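Local coordinates for protein NAD(FAD)-dependent dehydrogenase, NirB-family (N-terminal domain) (Clostridium acetobutylicum, PDB 3KLJ) that catalyses the NADH-dependent reduction of rubredoxin through a bound FAD, passing electrons along the chains that scavenge dioxygen in this obligate anaerobe, at residues A[15-20]-A[37-42]; A[158-163]-A[306-311]; A[321-326]-A[339-344]. All blocks are in the same frame, centred on the assembly; numbering follows the deposited sequence.

Contact 1. Residues A[15-20]-A[37-42]; sequences LGAGPA and MINSEK. With FAD (flavin-adenine dinucleotide), chain B.
Asn39 turns its CG anti to the backbone N (chi1 -161°), which puts CG next to Ala17 CB. Asn39 OD1 accepts the backbone N-H of Ala17 at 2.9 Å. The donor sits above the amide plane, 47° out of it. Beside this bond Ala17 CB lies 3.3 Å from Asn39 CB. Met37 reaches the same alanine from the strand: its chain bends at chi3 (77°), and CE comes to rest 3.8 Å from Ala17 CB. Leu15 pairs with Ile38 in parallel register, and Gly16 N donates to Ile38 O at 2.8 Å. The Leu15 and Ile38 side chains share one face of the sheet, and both reach the FAD adenine, Leu15 through CD2 and Ile38 through CG2.

The glycine backbone passes close to the cofactor. Gly16 CA lies 3.2 Å from FAD O4B, and Gly18 CA lies 3.3 Å from FAD O5B. Gly18 is the N-cap of helix 19-28, and Ala20 N donates to FAD O1P at 2.7 Å. The beta-alpha-beta unit is Rossmann-type, and its turn, beside the pyrophosphate, fits the GxGxxG pattern. In the loop after the second strand, Glu41 OE2 and Asn39 OD1 both lie within hydrogen-bonding distance of ribose O3B, Glu41 OE2 at 2.8 Å. Ser40 OG lies very close to ribose O2B, so the details of that bond are doubtful. Glu41 OE2 also forms a salt bridge with Arg48, which itself binds FAD.

Asn39 OD1 thus faces both the glycine-rich turn and the ribose. The helix N-terminus probably helps to offset the phosphate charge, while the Glu41 carboxylate probably helps to hold the ribose hydroxyls.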
loop_
_atom_site.group_PDB
_atom_site.type_symbol
_atom_site.label_atom_id
_atom_site.label_comp_id
_atom_site.label_asym_id
_atom_site.label_seq_id
_atom_site.Cartn_x
_atom_site.Cartn_y
_atom_site.Cartn_z
ATOM N N LEU A 15 -0.120 -7.724 17.284
ATOM C CA LEU A 15 1.242 -7.365 16.931
ATOM C C LEU A 15 1.248 -6.370 15.767
ATOM O O LEU A 15 1.103 -6.754 14.596
ATOM C CB LEU A 15 2.028 -8.639 16.594
ATOM C CG LEU A 15 3.547 -8.659 16.747
ATOM C CD1 LEU A 15 4.095 -10.114 16.715
ATOM C CD2 LEU A 15 4.223 -7.791 15.677
ATOM N N GLY A 16 1.408 -5.093 16.111
ATOM C CA GLY A 16 1.364 -3.985 15.168
ATOM C C GLY A 16 0.093 -3.168 15.339
ATOM O O GLY A 16 -1.008 -3.726 15.376
ATOM N N ALA A 17 0.235 -1.848 15.439
ATOM C CA ALA A 17 -0.915 -0.970 15.619
ATOM C C ALA A 17 -1.066 0.035 14.466
ATOM O O ALA A 17 -0.951 1.247 14.642
ATOM C CB ALA A 17 -0.853 -0.277 16.977
ATOM N N GLY A 18 -1.298 -0.497 13.275
ATOM C CA GLY A 18 -1.693 0.307 12.138
ATOM C C GLY A 18 -3.174 0.070 11.913
ATOM O O GLY A 18 -3.866 -0.433 12.811
ATOM N N PRO A 19 -3.675 0.415 10.717
ATOM C CA PRO A 19 -5.098 0.225 10.386
ATOM C C PRO A 19 -5.584 -1.224 10.552
ATOM O O PRO A 19 -6.708 -1.441 11.029
ATOM C CB PRO A 19 -5.178 0.686 8.925
ATOM C CG PRO A 19 -4.071 1.724 8.826
ATOM C CD PRO A 19 -2.956 1.161 9.660
ATOM N N ALA A 20 -4.752 -2.201 10.204
ATOM C CA ALA A 20 -5.166 -3.606 10.337
ATOM C C ALA A 20 -5.309 -4.006 11.793
ATOM O O ALA A 20 -6.360 -4.522 12.189
ATOM C CB ALA A 20 -4.217 -4.555 9.602
ATOM N N MET A 37 -2.404 -4.251 22.329
ATOM C CA MET A 37 -1.761 -3.941 21.064
ATOM C C MET A 37 -0.321 -3.521 21.295
ATOM O O MET A 37 -0.049 -2.654 22.132
ATOM C CB MET A 37 -2.486 -2.795 20.368
ATOM C CG MET A 37 -3.980 -2.982 20.202
ATOM S SD MET A 37 -4.682 -1.597 19.278
ATOM C CE MET A 37 -4.154 -2.080 17.628
ATOM N N ILE A 38 0.589 -4.133 20.543
ATOM C CA ILE A 38 1.993 -3.749 20.541
ATOM C C ILE A 38 2.269 -2.889 19.307
ATOM O O ILE A 38 1.922 -3.292 18.205
ATOM C CB ILE A 38 2.905 -5.001 20.498
ATOM C CG1 ILE A 38 2.659 -5.892 21.721
ATOM C CG2 ILE A 38 4.381 -4.601 20.407
ATOM C CD1 ILE A 38 3.065 -7.344 21.506
ATOM N N ASN A 39 2.876 -1.713 19.476
ATOM C CA ASN A 39 3.265 -0.902 18.307
ATOM C C ASN A 39 4.667 -0.324 18.375
ATOM O O ASN A 39 5.042 0.285 19.376
ATOM C CB ASN A 39 2.257 0.215 18.037
ATOM C CG ASN A 39 2.358 0.775 16.609
ATOM O OD1 ASN A 39 2.387 0.035 15.606
ATOM N ND2 ASN A 39 2.407 2.089 16.521
ATOM N N SER A 40 5.423 -0.511 17.294
ATOM C CA SER A 40 6.810 -0.065 17.206
ATOM C C SER A 40 6.941 1.461 17.165
ATOM O O SER A 40 7.956 2.004 17.609
ATOM C CB SER A 40 7.500 -0.691 15.993
ATOM O OG SER A 40 6.909 -0.230 14.786
ATOM N N GLU A 41 5.918 2.138 16.639
ATOM C CA GLU A 41 5.894 3.604 16.559
ATOM C C GLU A 41 5.426 4.227 17.878
ATOM O O GLU A 41 4.844 3.543 18.725
ATOM C CB GLU A 41 4.986 4.081 15.412
ATOM C CG GLU A 41 5.249 3.419 14.052
ATOM C CD GLU A 41 4.492 4.094 12.906
ATOM O OE1 GLU A 41 4.441 5.335 12.860
ATOM O OE2 GLU A 41 3.959 3.378 12.034
ATOM N N LYS A 42 5.672 5.525 18.045
ATOM C CA LYS A 42 5.270 6.219 19.271
ATOM C C LYS A 42 3.878 6.853 19.165
ATOM O O LYS A 42 3.460 7.609 20.048
ATOM C CB LYS A 42 6.332 7.239 19.715
ATOM C CG LYS A 42 6.801 8.205 18.642
ATOM C CD LYS A 42 7.944 9.085 19.161
ATOM C CE LYS A 42 8.724 9.728 18.014
ATOM N NZ LYS A 42 9.592 8.733 17.318
HETATM P PA FAD B . 0.752 -0.672 8.677
HETATM O O1A FAD B . 2.149 -0.677 8.117
HETATM O O2A FAD B . -0.022 0.570 8.308
HETATM O O5B FAD B . 0.813 -0.830 10.264
HETATM C C5B FAD B . 1.611 -1.833 10.866
HETATM C C4B FAD B . 2.182 -1.303 12.182
HETATM O O4B FAD B . 2.885 -2.347 12.853
HETATM C C3B FAD B . 3.191 -0.184 11.936
HETATM O O3B FAD B . 2.857 0.929 12.750
HETATM C C2B FAD B . 4.535 -0.770 12.326
HETATM O O2B FAD B . 5.378 0.175 12.947
HETATM C C1B FAD B . 4.140 -1.866 13.305
HETATM N N9A FAD B . 5.125 -2.958 13.400
HETATM C C8A FAD B . 5.908 -3.469 12.400
HETATM N N7A FAD B . 6.669 -4.464 12.914
HETATM C C5A FAD B . 6.381 -4.603 14.223
HETATM C C6A FAD B . 6.874 -5.459 15.209
HETATM N N6A FAD B . 7.990 -6.157 14.993
HETATM N N1A FAD B . 6.375 -5.352 16.496
HETATM C C2A FAD B . 5.406 -4.415 16.804
HETATM N N3A FAD B . 4.933 -3.564 15.823
HETATM C C4A FAD B . 5.410 -3.660 14.547
HETATM N N1 FAD B . -3.325 2.244 0.429
HETATM C C2 FAD B . -4.443 2.424 -0.358
HETATM O O2 FAD B . -5.280 1.540 -0.424
HETATM N N3 FAD B . -4.641 3.602 -1.049
HETATM C C4 FAD B . -3.707 4.608 -0.970
HETATM O O4 FAD B . -3.906 5.642 -1.612
HETATM C C4X FAD B . -2.557 4.435 -0.185
HETATM N N5 FAD B . -1.605 5.438 -0.080
HETATM C C5X FAD B . -0.478 5.261 0.701
HETATM C C6 FAD B . 0.483 6.277 0.796
HETATM C C7 FAD B . 1.616 6.086 1.603
HETATM C C7M FAD B . 2.649 7.169 1.709
HETATM C C8 FAD B . 1.791 4.887 2.295
HETATM C C8M FAD B . 3.002 4.653 3.163
HETATM C C9 FAD B . 0.836 3.883 2.190
HETATM C C9A FAD B . -0.302 4.066 1.399
HETATM N N10 FAD B . -1.259 3.058 1.304
HETATM C C10 FAD B . -2.380 3.243 0.518
HETATM C "C1'" FAD B . -1.064 1.767 2.030
HETATM C "C2'" FAD B . -1.830 1.706 3.334
HETATM O "O2'" FAD B . -1.300 2.681 4.208
HETATM C "C3'" FAD B . -1.633 0.315 3.902
HETATM O "O3'" FAD B . -2.267 -0.633 3.064
HETATM C "C4'" FAD B . -2.189 0.158 5.308
HETATM O "O4'" FAD B . -1.610 1.118 6.183
HETATM C "C5'" FAD B . -1.829 -1.234 5.813
HETATM O "O5'" FAD B . -2.178 -1.288 7.172
HETATM P P FAD B . -1.504 -2.376 8.115
HETATM O O1P FAD B . -2.103 -2.249 9.506
HETATM O O2P FAD B . -1.608 -3.758 7.518
HETATM O O3P FAD B . 0.071 -2.021 8.123
HETATM O O HOH W 1 0.838 3.400 14.331
#

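Contact 2. Residues A[158-163]-A[306-311]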
loop_
_atom_site.group_PDB
_atom_site.type_symbol
_atom_site.label_atom_id
_atom_site.label_comp_id
_atom_site.label_asym_id
_atom_site.label_seq_id
_atom_site.Cartn_x
_atom_site.Cartn_y
_atom_site.Cartn_z
ATOM N N GLY A 158 5.342 7.669 -5.550
ATOM C CA GLY A 158 6.378 8.614 -5.971
ATOM C C GLY A 158 5.792 9.855 -6.628
ATOM O O GLY A 158 6.226 10.980 -6.367
ATOM N N ILE A 159 4.794 9.640 -7.479
ATOM C CA ILE A 159 4.089 10.733 -8.144
ATOM C C ILE A 159 3.267 11.572 -7.160
ATOM O O ILE A 159 3.377 12.794 -7.158
ATOM C CB ILE A 159 3.223 10.242 -9.331
ATOM C CG1 ILE A 159 4.062 9.378 -10.281
ATOM C CG2 ILE A 159 2.717 11.430 -10.127
ATOM C CD1 ILE A 159 3.248 8.518 -11.232
ATOM N N GLU A 160 2.468 10.922 -6.315
ATOM C CA GLU A 160 1.709 11.635 -5.284
ATOM C C GLU A 160 2.596 12.465 -4.347
ATOM O O GLU A 160 2.226 13.582 -3.990
ATOM C CB GLU A 160 0.846 10.675 -4.468
ATOM C CG GLU A 160 -0.336 10.102 -5.240
ATOM C CD GLU A 160 -1.183 9.170 -4.407
ATOM O OE1 GLU A 160 -0.768 8.811 -3.287
ATOM O OE2 GLU A 160 -2.271 8.785 -4.875
ATOM N N LEU A 161 3.746 11.907 -3.953
ATOM C CA LEU A 161 4.692 12.592 -3.058
ATOM C C LEU A 161 5.236 13.854 -3.708
ATOM O O LEU A 161 5.327 14.902 -3.059
ATOM C CB LEU A 161 5.848 11.671 -2.654
ATOM C CG LEU A 161 6.973 12.204 -1.743
ATOM C CD1 LEU A 161 6.439 12.981 -0.563
ATOM C CD2 LEU A 161 7.808 11.046 -1.246
ATOM N N ALA A 162 5.587 13.746 -4.990
ATOM C CA ALA A 162 6.072 14.880 -5.772
ATOM C C ALA A 162 5.086 16.043 -5.730
ATOM O O ALA A 162 5.481 17.174 -5.453
ATOM C CB ALA A 162 6.355 14.466 -7.207
ATOM N N GLN A 163 3.810 15.756 -5.989
ATOM C CA GLN A 163 2.765 16.779 -5.921
ATOM C C GLN A 163 2.637 17.356 -4.515
ATOM O O GLN A 163 2.526 18.571 -4.356
ATOM C CB GLN A 163 1.406 16.241 -6.388
ATOM C CG GLN A 163 0.291 17.305 -6.444
ATOM C CD GLN A 163 0.576 18.450 -7.426
ATOM O OE1 GLN A 163 1.247 19.433 -7.093
ATOM N NE2 GLN A 163 0.046 18.330 -8.633
ATOM N N ILE A 306 -7.013 4.497 -8.660
ATOM C CA ILE A 306 -5.850 5.345 -8.489
ATOM C C ILE A 306 -6.037 6.520 -9.455
ATOM O O ILE A 306 -7.045 6.575 -10.140
ATOM C CB ILE A 306 -4.525 4.547 -8.695
ATOM C CG1 ILE A 306 -4.517 3.824 -10.049
ATOM C CG2 ILE A 306 -4.316 3.573 -7.540
ATOM C CD1 ILE A 306 -3.488 2.709 -10.199
ATOM N N LEU A 307 -5.191 7.536 -9.421
ATOM C CA LEU A 307 -4.427 7.911 -8.255
ATOM C C LEU A 307 -4.887 9.322 -7.951
ATOM O O LEU A 307 -5.550 9.953 -8.776
ATOM C CB LEU A 307 -2.920 7.843 -8.526
ATOM C CG LEU A 307 -2.155 8.814 -9.438
ATOM C CD1 LEU A 307 -0.654 8.586 -9.298
ATOM C CD2 LEU A 307 -2.566 8.708 -10.896
ATOM N N LYS A 308 -4.563 9.815 -6.764
ATOM C CA LYS A 308 -5.057 11.117 -6.348
ATOM C C LYS A 308 -4.135 12.232 -6.852
ATOM O O LYS A 308 -4.057 13.300 -6.235
ATOM C CB LYS A 308 -5.203 11.168 -4.821
ATOM C CG LYS A 308 -5.992 10.011 -4.206
ATOM C CD LYS A 308 -5.495 9.727 -2.795
ATOM C CE LYS A 308 -6.160 8.503 -2.187
ATOM N NZ LYS A 308 -5.684 8.288 -0.785
ATOM N N VAL A 309 -3.451 11.996 -7.976
ATOM C CA VAL A 309 -2.384 12.913 -8.409
ATOM C C VAL A 309 -2.804 13.918 -9.469
ATOM O O VAL A 309 -3.432 13.562 -10.467
ATOM C CB VAL A 309 -1.079 12.188 -8.837
ATOM C CG1 VAL A 309 -1.020 11.975 -10.348
ATOM C CG2 VAL A 309 0.145 12.967 -8.345
ATOM N N SER A 310 -2.445 15.176 -9.210
ATOM C CA SER A 310 -2.601 16.294 -10.142
ATOM C C SER A 310 -3.960 16.340 -10.841
ATOM O O SER A 310 -4.093 16.917 -11.923
ATOM C CB SER A 310 -1.457 16.284 -11.160
ATOM O OG SER A 310 -0.202 16.330 -10.503
ATOM N N GLY A 311 -4.961 15.735 -10.201
ATOM C CA GLY A 311 -6.310 15.652 -10.741
ATOM C C GLY A 311 -6.402 14.800 -11.991
ATOM O O GLY A 311 -7.257 15.051 -12.834
#
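Glu160 OE2 takes the backbone N-H of Lys308 at 3.1 Å. The N-H meets the oxygen on its anti side, 20° out of the carboxylate plane, and the bond is fairly straight (159°). A Glu160 chain extended beyond CG carries the carboxylate from the helix across to the strand. The same oxygen also lies 3.8 Å from both Leu307 CB and Lys308 CB. Lys308 NZ is 5.4 Å from Glu160 OE2, so the opposite charges do not touch. That ammonium instead makes a weak hydrogen bond to O4 of the flavin.

The apolar half of the contact is built around Val309. Its CG2 lies 3.5 Å from Ile159 CG2, closer than usual for two carbons, and the two side chains cross at about a right angle. The same methyl approaches Ile159 O and lies 4.0 Å from Gln163 CB. Leu307 CD1 adds a looser touch on Ile159 CB, at 4.2 Å.

Helix 156-168 follows a glycine-rich turn that fits the Rossmann pattern of the NADH-binding domain. Strand 306-309 is a weakly bonded edge strand of the C-terminal domain's antiparallel sheet. The axes of 158-163 and 306-309 lie 15° apart and approach to 7.9 Å. The contact joins the NADH-binding domain to the C-terminal domain beside the flavin. Leu198 of helix 188-199 touches Ile159, Val309 and Ser310. Asn52 of helix 51-56 lies against Glu160, and strand 312-317 packs on Leu307 through Ile314.

Contact 3. Residues A[321-326]-A[339-344]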
loop_
_atom_site.group_PDB
_atom_site.type_symbol
_atom_site.label_atom_id
_atom_site.label_comp_id
_atom_site.label_asym_id
_atom_site.label_seq_id
_atom_site.Cartn_x
_atom_site.Cartn_y
_atom_site.Cartn_z
ATOM N N GLU A 321 1.227 -5.511 -17.387
ATOM C CA GLU A 321 2.674 -5.470 -17.640
ATOM C C GLU A 321 3.202 -6.574 -18.572
ATOM O O GLU A 321 3.990 -6.296 -19.481
ATOM C CB GLU A 321 3.462 -5.459 -16.327
ATOM C CG GLU A 321 4.951 -5.176 -16.509
ATOM C CD GLU A 321 5.735 -5.189 -15.207
ATOM O OE1 GLU A 321 6.898 -4.731 -15.223
ATOM O OE2 GLU A 321 5.199 -5.652 -14.175
ATOM N N ASN A 322 2.774 -7.813 -18.347
ATOM C CA ASN A 322 3.278 -8.945 -19.128
ATOM C C ASN A 322 2.203 -9.617 -19.987
ATOM O O ASN A 322 2.338 -10.782 -20.372
ATOM C CB ASN A 322 3.938 -9.979 -18.208
ATOM C CG ASN A 322 5.063 -9.393 -17.375
ATOM O OD1 ASN A 322 5.164 -9.672 -16.179
ATOM N ND2 ASN A 322 5.917 -8.582 -18.001
ATOM N N ASN A 323 1.141 -8.880 -20.294
ATOM C CA ASN A 323 0.032 -9.450 -21.049
ATOM C C ASN A 323 0.439 -9.883 -22.451
ATOM O O ASN A 323 1.134 -9.149 -23.164
ATOM C CB ASN A 323 -1.148 -8.485 -21.117
ATOM C CG ASN A 323 -2.479 -9.205 -21.225
ATOM O OD1 ASN A 323 -2.804 -9.785 -22.261
ATOM N ND2 ASN A 323 -3.256 -9.177 -20.148
ATOM N N LYS A 324 0.034 -11.097 -22.814
ATOM C CA LYS A 324 0.142 -11.594 -24.179
ATOM C C LYS A 324 -1.277 -11.737 -24.731
ATOM O O LYS A 324 -1.851 -12.830 -24.708
ATOM C CB LYS A 324 0.889 -12.932 -24.227
ATOM C CG LYS A 324 2.369 -12.843 -23.873
ATOM C CD LYS A 324 3.211 -12.227 -24.995
ATOM C CE LYS A 324 3.610 -13.269 -26.039
ATOM N NZ LYS A 324 4.778 -12.833 -26.863
ATOM N N PRO A 325 -1.853 -10.623 -25.219
ATOM C CA PRO A 325 -3.228 -10.658 -25.688
ATOM C C PRO A 325 -3.329 -11.116 -27.137
ATOM O O PRO A 325 -2.345 -11.046 -27.885
ATOM C CB PRO A 325 -3.672 -9.198 -25.563
ATOM C CG PRO A 325 -2.419 -8.401 -25.714
ATOM C CD PRO A 325 -1.245 -9.291 -25.403
ATOM N N SER A 326 -4.513 -11.586 -27.516
ATOM C CA SER A 326 -4.808 -11.915 -28.905
ATOM C C SER A 326 -5.095 -10.642 -29.696
ATOM O O SER A 326 -4.786 -10.567 -30.886
ATOM C CB SER A 326 -5.986 -12.892 -28.999
ATOM O OG SER A 326 -7.024 -12.538 -28.103
ATOM N N VAL A 339 -6.802 1.641 -22.915
ATOM C CA VAL A 339 -6.214 0.443 -23.497
ATOM C C VAL A 339 -6.990 -0.779 -23.014
ATOM O O VAL A 339 -7.322 -0.908 -21.829
ATOM C CB VAL A 339 -4.662 0.333 -23.267
ATOM C CG1 VAL A 339 -4.301 0.179 -21.784
ATOM C CG2 VAL A 339 -4.072 -0.799 -24.095
ATOM N N CYS A 340 -7.297 -1.659 -23.957
ATOM C CA CYS A 340 -8.131 -2.807 -23.689
ATOM C C CYS A 340 -7.471 -4.030 -24.337
ATOM O O CYS A 340 -7.194 -4.035 -25.539
ATOM C CB CYS A 340 -9.529 -2.506 -24.248
ATOM S SG CYS A 340 -10.717 -3.798 -24.203
ATOM N N MET A 341 -7.190 -5.049 -23.528
ATOM C CA MET A 341 -6.464 -6.236 -23.992
ATOM C C MET A 341 -7.346 -7.479 -23.930
ATOM O O MET A 341 -7.947 -7.784 -22.895
ATOM C CB MET A 341 -5.178 -6.433 -23.185
ATOM C CG MET A 341 -4.240 -5.238 -23.240
ATOM S SD MET A 341 -2.717 -5.418 -22.285
ATOM C CE MET A 341 -1.817 -3.968 -22.827
ATOM N N LEU A 342 -7.434 -8.183 -25.056
ATOM C CA LEU A 342 -8.329 -9.325 -25.173
ATOM C C LEU A 342 -7.611 -10.655 -25.090
ATOM O O LEU A 342 -6.484 -10.803 -25.561
ATOM C CB LEU A 342 -9.129 -9.261 -26.479
ATOM C CG LEU A 342 -10.439 -8.484 -26.434
ATOM C CD1 LEU A 342 -10.201 -6.979 -26.372
ATOM C CD2 LEU A 342 -11.297 -8.843 -27.630
ATOM N N LYS A 343 -8.283 -11.619 -24.475
ATOM C CA LYS A 343 -7.883 -13.013 -24.547
ATOM C C LYS A 343 -9.058 -13.763 -25.145
ATOM O O LYS A 343 -10.018 -14.099 -24.443
ATOM C CB LYS A 343 -7.511 -13.547 -23.165
ATOM C CG LYS A 343 -6.581 -14.752 -23.196
ATOM C CD LYS A 343 -5.472 -14.621 -22.154
ATOM C CE LYS A 343 -4.422 -13.598 -22.584
ATOM N NZ LYS A 343 -3.517 -13.212 -21.468
ATOM N N GLU A 344 -8.980 -13.987 -26.456
ATOM C CA GLU A 344 -10.066 -14.572 -27.249
ATOM C C GLU A 344 -11.220 -13.577 -27.381
ATOM O O GLU A 344 -11.070 -12.523 -28.012
ATOM C CB GLU A 344 -10.555 -15.911 -26.663
ATOM C CG GLU A 344 -9.537 -17.046 -26.649
ATOM C CD GLU A 344 -9.160 -17.523 -28.039
ATOM O OE1 GLU A 344 -8.256 -16.912 -28.649
ATOM O OE2 GLU A 344 -9.758 -18.517 -28.512
HETATM O O HOH W 2 -1.110 -12.700 -20.954
#
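Ser326 and Pro325 close tightly on the end of strand 337-343, while Asn323 and Lys343 meet more loosely at the solvent side. In the tight part Ser326 N donates to Leu342 O at 2.9 Å, tilted 23° from the carbonyl plane. The serine hydroxyl sits between the backbone N and the carbonyl carbon (chi1 42°). From there OG accepts Glu344 N at 2.9 Å and gives a weak hydrogen bond back to Leu342 O. Pro325 CB lies 3.2 Å from that carbonyl oxygen, and it also packs on Met341 CB at 3.9 Å.

The Met341 and Asn323 chains lie side by side in opposing senses, with Met341 SD 3.6 Å from Asn323 CB. The Asn323 amide has its firmer partners elsewhere, with ND2 bonded to Asp319 O and Asp348 OD2.

On the open side Lys343 bends at chi2 and chi3. Its CE passes 3.4 Å from Lys324 O. A water joins Lys343 NZ to Lys324 N, and the ammonium also makes a salt bridge with Asp348 on strand 346-353.

The contact pins the loop before strand 327-332 to the neighbouring strand of the C-terminal sheet. Ser326 serves as both donor and acceptor there, so the strand end is held by the serine's N-H and hydroxyl on backbone atoms, while the lysine side is met by water and a carboxylate.

The residues touching across contact 1 are all buried; contacts 2 and 3 are partly buried. Contact 1 lies across the chain's centre from the other two. It joins neighbouring elements of one Rossmann unit, and much of its polar chemistry is spent on the FAD. Contact 2 bridges segments far apart in sequence and from different domains, by one backbone N-H to carboxylate bond and a patch of aliphatic carbons. It touches the cofactor's flavin end, whereas contact 1 holds the adenine end and the pyrophosphate. Contacts 2 and 3 reach the same antiparallel sheet, their centres about 27 Å apart. Contact 3, away from the annotated sites, is the most exposed and relies on serine, water and a lysine.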